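6-phospho-alpha-glucosidase (Merdibacter massiliensis, PDB 6VC6) probably hydrolyses alpha-linked 6-phosphoglucosides such as maltose 6-phosphate, using bound NAD and a manganese ion as cofactors, as in other family 4 glycoside hydrolases. Local coordinates at residues Glu97-Ser100 with Leu101-Arg105; Leu184-Trp188 with Glu189-Pro193. All blocks are in the same frame, centred on the assembly; numbering follows the deposited sequence.

Contact 1 of 2, residues Glu97-Ser100 with Leu101-Arg105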
loop_
_atom_site.group_PDB
_atom_site.type_symbol
_atom_site.label_atom_id
_atom_site.label_comp_id
_atom_site.label_asym_id
_atom_site.label_seq_id
_atom_site.Cartn_x
_atom_site.Cartn_y
_atom_site.Cartn_z
ATOM N N GLU A 97 -14.215 -7.201 5.925
ATOM C CA GLU A 97 -13.678 -7.998 7.021
ATOM C C GLU A 97 -14.767 -8.803 7.720
ATOM O O GLU A 97 -14.560 -9.979 8.039
ATOM C CB GLU A 97 -12.957 -7.086 8.016
ATOM C CG GLU A 97 -11.587 -6.610 7.552
ATOM C CD GLU A 97 -11.119 -5.393 8.329
ATOM O OE1 GLU A 97 -11.891 -4.912 9.182
ATOM O OE2 GLU A 97 -9.987 -4.918 8.095
ATOM N N HIS A 98 -15.932 -8.194 7.958
ATOM C CA HIS A 98 -16.980 -8.867 8.720
ATOM C C HIS A 98 -17.529 -10.071 7.965
ATOM O O HIS A 98 -17.643 -11.170 8.523
ATOM C CB HIS A 98 -18.108 -7.884 9.044
ATOM C CG HIS A 98 -17.889 -7.106 10.304
ATOM N ND1 HIS A 98 -18.718 -7.214 11.401
ATOM C CD2 HIS A 98 -16.933 -6.208 10.642
ATOM C CE1 HIS A 98 -18.282 -6.416 12.360
ATOM N NE2 HIS A 98 -17.200 -5.794 11.925
ATOM N N ILE A 99 -17.865 -9.884 6.688
ATOM C CA ILE A 99 -18.539 -10.936 5.932
ATOM C C ILE A 99 -17.618 -12.134 5.729
ATOM O O ILE A 99 -18.055 -13.288 5.808
ATOM C CB ILE A 99 -19.059 -10.372 4.598
ATOM C CG1 ILE A 99 -20.132 -9.313 4.864
ATOM C CG2 ILE A 99 -19.606 -11.485 3.717
ATOM C CD1 ILE A 99 -20.493 -8.473 3.659
ATOM N N SER A 100 -16.332 -11.883 5.473
ATOM C CA SER A 100 -15.382 -12.984 5.327
ATOM C C SER A 100 -15.268 -13.783 6.619
ATOM O O SER A 100 -15.329 -15.019 6.608
ATOM C CB SER A 100 -14.014 -12.445 4.905
ATOM O OG SER A 100 -14.088 -11.767 3.662
ATOM N N LEU A 101 -15.110 -13.089 7.749
ATOM C CA LEU A 101 -14.961 -13.779 9.026
ATOM C C LEU A 101 -16.249 -14.481 9.433
ATOM O O LEU A 101 -16.211 -15.582 9.995
ATOM C CB LEU A 101 -14.519 -12.792 10.106
ATOM C CG LEU A 101 -13.089 -12.266 9.970
ATOM C CD1 LEU A 101 -12.886 -11.022 10.821
ATOM C CD2 LEU A 101 -12.085 -13.346 10.345
ATOM N N HIS A 102 -17.402 -13.863 9.157
ATOM C CA HIS A 102 -18.676 -14.502 9.463
ATOM C C HIS A 102 -18.901 -15.761 8.636
ATOM O O HIS A 102 -19.709 -16.609 9.025
ATOM C CB HIS A 102 -19.830 -13.521 9.236
ATOM C CG HIS A 102 -19.946 -12.466 10.294
ATOM N ND1 HIS A 102 -19.911 -12.754 11.640
ATOM C CD2 HIS A 102 -20.106 -11.124 10.200
ATOM C CE1 HIS A 102 -20.040 -11.635 12.331
ATOM N NE2 HIS A 102 -20.159 -10.632 11.481
ATOM N N LEU A 103 -18.204 -15.902 7.509
ATOM C CA LEU A 103 -18.355 -17.057 6.634
ATOM C C LEU A 103 -17.187 -18.031 6.736
ATOM O O LEU A 103 -17.072 -18.935 5.902
ATOM C CB LEU A 103 -18.540 -16.598 5.186
ATOM C CG LEU A 103 -19.888 -15.936 4.891
ATOM C CD1 LEU A 103 -19.909 -15.347 3.489
ATOM C CD2 LEU A 103 -21.027 -16.929 5.079
ATOM N N GLY A 104 -16.316 -17.867 7.728
ATOM C CA GLY A 104 -15.297 -18.856 8.012
ATOM C C GLY A 104 -13.978 -18.688 7.294
ATOM O O GLY A 104 -13.243 -19.672 7.150
ATOM N N ARG A 105 -13.645 -17.482 6.840
ATOM C CA ARG A 105 -12.356 -17.227 6.213
ATOM C C ARG A 105 -11.784 -15.927 6.761
ATOM O O ARG A 105 -12.489 -15.125 7.376
ATOM C CB ARG A 105 -12.466 -17.160 4.683
ATOM C CG ARG A 105 -12.788 -18.493 4.019
ATOM C CD ARG A 105 -11.705 -19.529 4.287
ATOM N NE ARG A 105 -11.910 -20.747 3.507
ATOM C CZ ARG A 105 -12.626 -21.789 3.921
ATOM N NH1 ARG A 105 -13.208 -21.765 5.113
ATOM N NH2 ARG A 105 -12.759 -22.855 3.144
#
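Ser100 and Arg105 meet where helix 89-102 ends: Arg105 N donates to Ser100 O at 3.0 Å, with an N-H...O angle of 162°. Leu103 N reaches the same oxygen at 3.1 Å from the opposite face of its carbonyl plane, so two N-H groups grip one acceptor and neither sits on a lone pair. With Gly104 N bound to Leu101 O, the pattern is a Schellman motif, and Gly104, at phi 90°, is its C-prime residue. One turn back, His102 N meets His98 O at 2.8 Å in a regular helical bond. The two imidazoles lie side by side and point the same way, His98 ND1 standing 3.7 Å from His102 NE2, with their planes inclined at 61°, an oblique pair. Beside them, Ile99 CG2 touches Leu103 CD1 at 3.9 Å; CG2 lies opposite the backbone N about the first torsion, while CG1 is turned beside it. Helix 419-432 borders this apolar pair through Met429 and Val432 at Ile99 and Glu424 at Leu103. Asp285 accepts from His98 NE2; Glu97 OE1 is hydrogen-bonded to Thr282 OG1 and Ala284 N, while OE2 forms a salt bridge with Arg93 NE. The backbone thus closes the helix terminus, and the carboxylate of Glu97, fixed by these three partners, probably helps to position Arg93 at the glucose 6-phosphate pocket.

Contact 2 of 2, residues Leu184-Trp188 with Glu189-Pro193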
loop_
_atom_site.group_PDB
_atom_site.type_symbol
_atom_site.label_atom_id
_atom_site.label_comp_id
_atom_site.label_asym_id
_atom_site.label_seq_id
_atom_site.Cartn_x
_atom_site.Cartn_y
_atom_site.Cartn_z
ATOM N N LEU A 184 18.782 -4.008 15.725
ATOM C CA LEU A 184 20.236 -3.978 15.670
ATOM C C LEU A 184 20.830 -2.688 16.217
ATOM O O LEU A 184 22.057 -2.572 16.288
ATOM C CB LEU A 184 20.706 -4.184 14.223
ATOM C CG LEU A 184 20.881 -5.603 13.667
ATOM C CD1 LEU A 184 19.819 -6.568 14.179
ATOM C CD2 LEU A 184 20.876 -5.568 12.146
ATOM N N ASN A 185 19.993 -1.722 16.604
ATOM C CA ASN A 185 20.449 -0.415 17.086
ATOM C C ASN A 185 21.327 0.279 16.044
ATOM O O ASN A 185 22.433 0.739 16.330
ATOM C CB ASN A 185 21.177 -0.541 18.427
ATOM C CG ASN A 185 21.295 0.784 19.154
ATOM O OD1 ASN A 185 20.465 1.677 18.979
ATOM N ND2 ASN A 185 22.332 0.921 19.972
ATOM N N VAL A 186 20.817 0.344 14.815
ATOM C CA VAL A 186 21.491 1.013 13.711
ATOM C C VAL A 186 20.490 1.934 13.026
ATOM O O VAL A 186 19.288 1.890 13.286
ATOM C CB VAL A 186 22.089 0.016 12.694
ATOM C CG1 VAL A 186 23.186 -0.816 13.340
ATOM C CG2 VAL A 186 20.997 -0.878 12.120
ATOM N N SER A 187 21.009 2.784 12.143
ATOM C CA SER A 187 20.156 3.616 11.308
ATOM C C SER A 187 19.587 2.771 10.176
ATOM O O SER A 187 20.322 2.035 9.511
ATOM C CB SER A 187 20.942 4.802 10.750
ATOM O OG SER A 187 20.232 5.438 9.701
ATOM N N TRP A 188 18.271 2.868 9.965
ATOM C CA TRP A 188 17.634 2.063 8.929
ATOM C C TRP A 188 18.124 2.429 7.535
ATOM O O TRP A 188 18.034 1.603 6.621
ATOM C CB TRP A 188 16.110 2.202 9.015
ATOM C CG TRP A 188 15.570 3.477 8.449
ATOM C CD1 TRP A 188 15.354 4.646 9.119
ATOM C CD2 TRP A 188 15.163 3.710 7.096
ATOM N NE1 TRP A 188 14.844 5.595 8.265
ATOM C CE2 TRP A 188 14.717 5.045 7.017
ATOM C CE3 TRP A 188 15.136 2.921 5.942
ATOM C CZ2 TRP A 188 14.250 5.606 5.831
ATOM C CZ3 TRP A 188 14.672 3.480 4.767
ATOM C CH2 TRP A 188 14.237 4.809 4.719
ATOM N N GLU A 189 18.655 3.639 7.357
ATOM C CA GLU A 189 19.208 4.051 6.074
ATOM C C GLU A 189 20.537 3.376 5.755
ATOM O O GLU A 189 21.052 3.564 4.648
ATOM C CB GLU A 189 19.380 5.570 6.046
ATOM C CG GLU A 189 18.090 6.339 5.815
ATOM C CD GLU A 189 17.701 7.190 7.010
ATOM O OE1 GLU A 189 17.614 8.427 6.861
ATOM O OE2 GLU A 189 17.475 6.619 8.098
ATOM N N ASP A 190 21.101 2.600 6.682
ATOM C CA ASP A 190 22.362 1.905 6.465
ATOM C C ASP A 190 22.170 0.415 6.203
ATOM O O ASP A 190 23.103 -0.370 6.403
ATOM C CB ASP A 190 23.292 2.115 7.661
ATOM C CG ASP A 190 23.725 3.560 7.812
ATOM O OD1 ASP A 190 23.827 4.036 8.962
ATOM O OD2 ASP A 190 23.963 4.221 6.778
ATOM N N LEU A 191 20.981 0.011 5.763
ATOM C CA LEU A 191 20.682 -1.378 5.445
ATOM C C LEU A 191 20.401 -1.505 3.955
ATOM O O LEU A 191 19.603 -0.741 3.402
ATOM C CB LEU A 191 19.484 -1.880 6.256
ATOM C CG LEU A 191 19.562 -1.721 7.776
ATOM C CD1 LEU A 191 18.193 -1.923 8.407
ATOM C CD2 LEU A 191 20.576 -2.686 8.368
ATOM N N ASP A 192 21.061 -2.467 3.308
ATOM C CA ASP A 192 20.874 -2.717 1.882
ATOM C C ASP A 192 20.204 -4.069 1.689
ATOM O O ASP A 192 20.871 -5.113 1.777
ATOM C CB ASP A 192 22.215 -2.673 1.142
ATOM C CG ASP A 192 22.827 -1.288 1.129
ATOM O OD1 ASP A 192 24.055 -1.179 1.325
ATOM O OD2 ASP A 192 22.080 -0.308 0.927
ATOM N N PRO A 193 18.902 -4.114 1.427
ATOM C CA PRO A 193 18.203 -5.395 1.318
ATOM C C PRO A 193 18.209 -5.960 -0.097
ATOM O O PRO A 193 18.358 -5.245 -1.091
ATOM C CB PRO A 193 16.774 -5.034 1.745
ATOM C CG PRO A 193 16.610 -3.627 1.269
ATOM C CD PRO A 193 17.971 -2.971 1.380
HETATM O O HOH W 1 23.904 2.692 11.570
#
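A type I beta turn, Ser187-Asp190, leads from helix 172-184 into strand 191-196. The carbonyl oxygen of Ser187 accepts Asp190 N at 3.0 Å, the donor lying well above the carbonyl plane. Ser187 OG, set opposite its own backbone N (chi1 166°), comes round to Glu189 N at 3.3 Å, a weak bond. Trp188 and Glu189 are neighbours whose side chains fold together: the glutamate chain bends at its second torsion, which carries CG over one face of the indole, 4.0 Å from the centroid of the six-membered ring and 18° off its normal, a CH-pi contact. The carboxylate continues over the same face, its plane 30° from the ring; Glu189 OE2 is close to Trp188 NE1, but the angle excludes a hydrogen bond. Arg178 of the preceding helix makes a cation-pi contact with this indole. The turn thus joins the helix to the edge strand of the three-stranded antiparallel sheet, which begins at Leu191. There Val186 CG2 and Leu191 CD2 touch at 4.2 Å, their side chains crossing at about a right angle. A water accepts from Ser187 N and donates to Asp190 OD1, while Asp190 OD2 forms a salt bridge with Arg210.

Both contacts are local and lie about 22 Å from the centre of the chain, yet they belong to different elements: contact 1 closes helix 89-102, whereas contact 2 links helix 172-184 to strand 191-196. Their centres are 39 Å apart, with nearest atoms about 26 Å apart, so they do not touch. Contact 1 is partly buried, with four of its nine touching residues enclosed; contact 2 is a surface contact, with one of six. Main-chain bonds hold both, and contact 2 adds a water bridge and a carboxylate over an indole. The side chain of Glu97 is about 6 Å from bound glucose 6-phosphate, that of Trp188 about 14 Å.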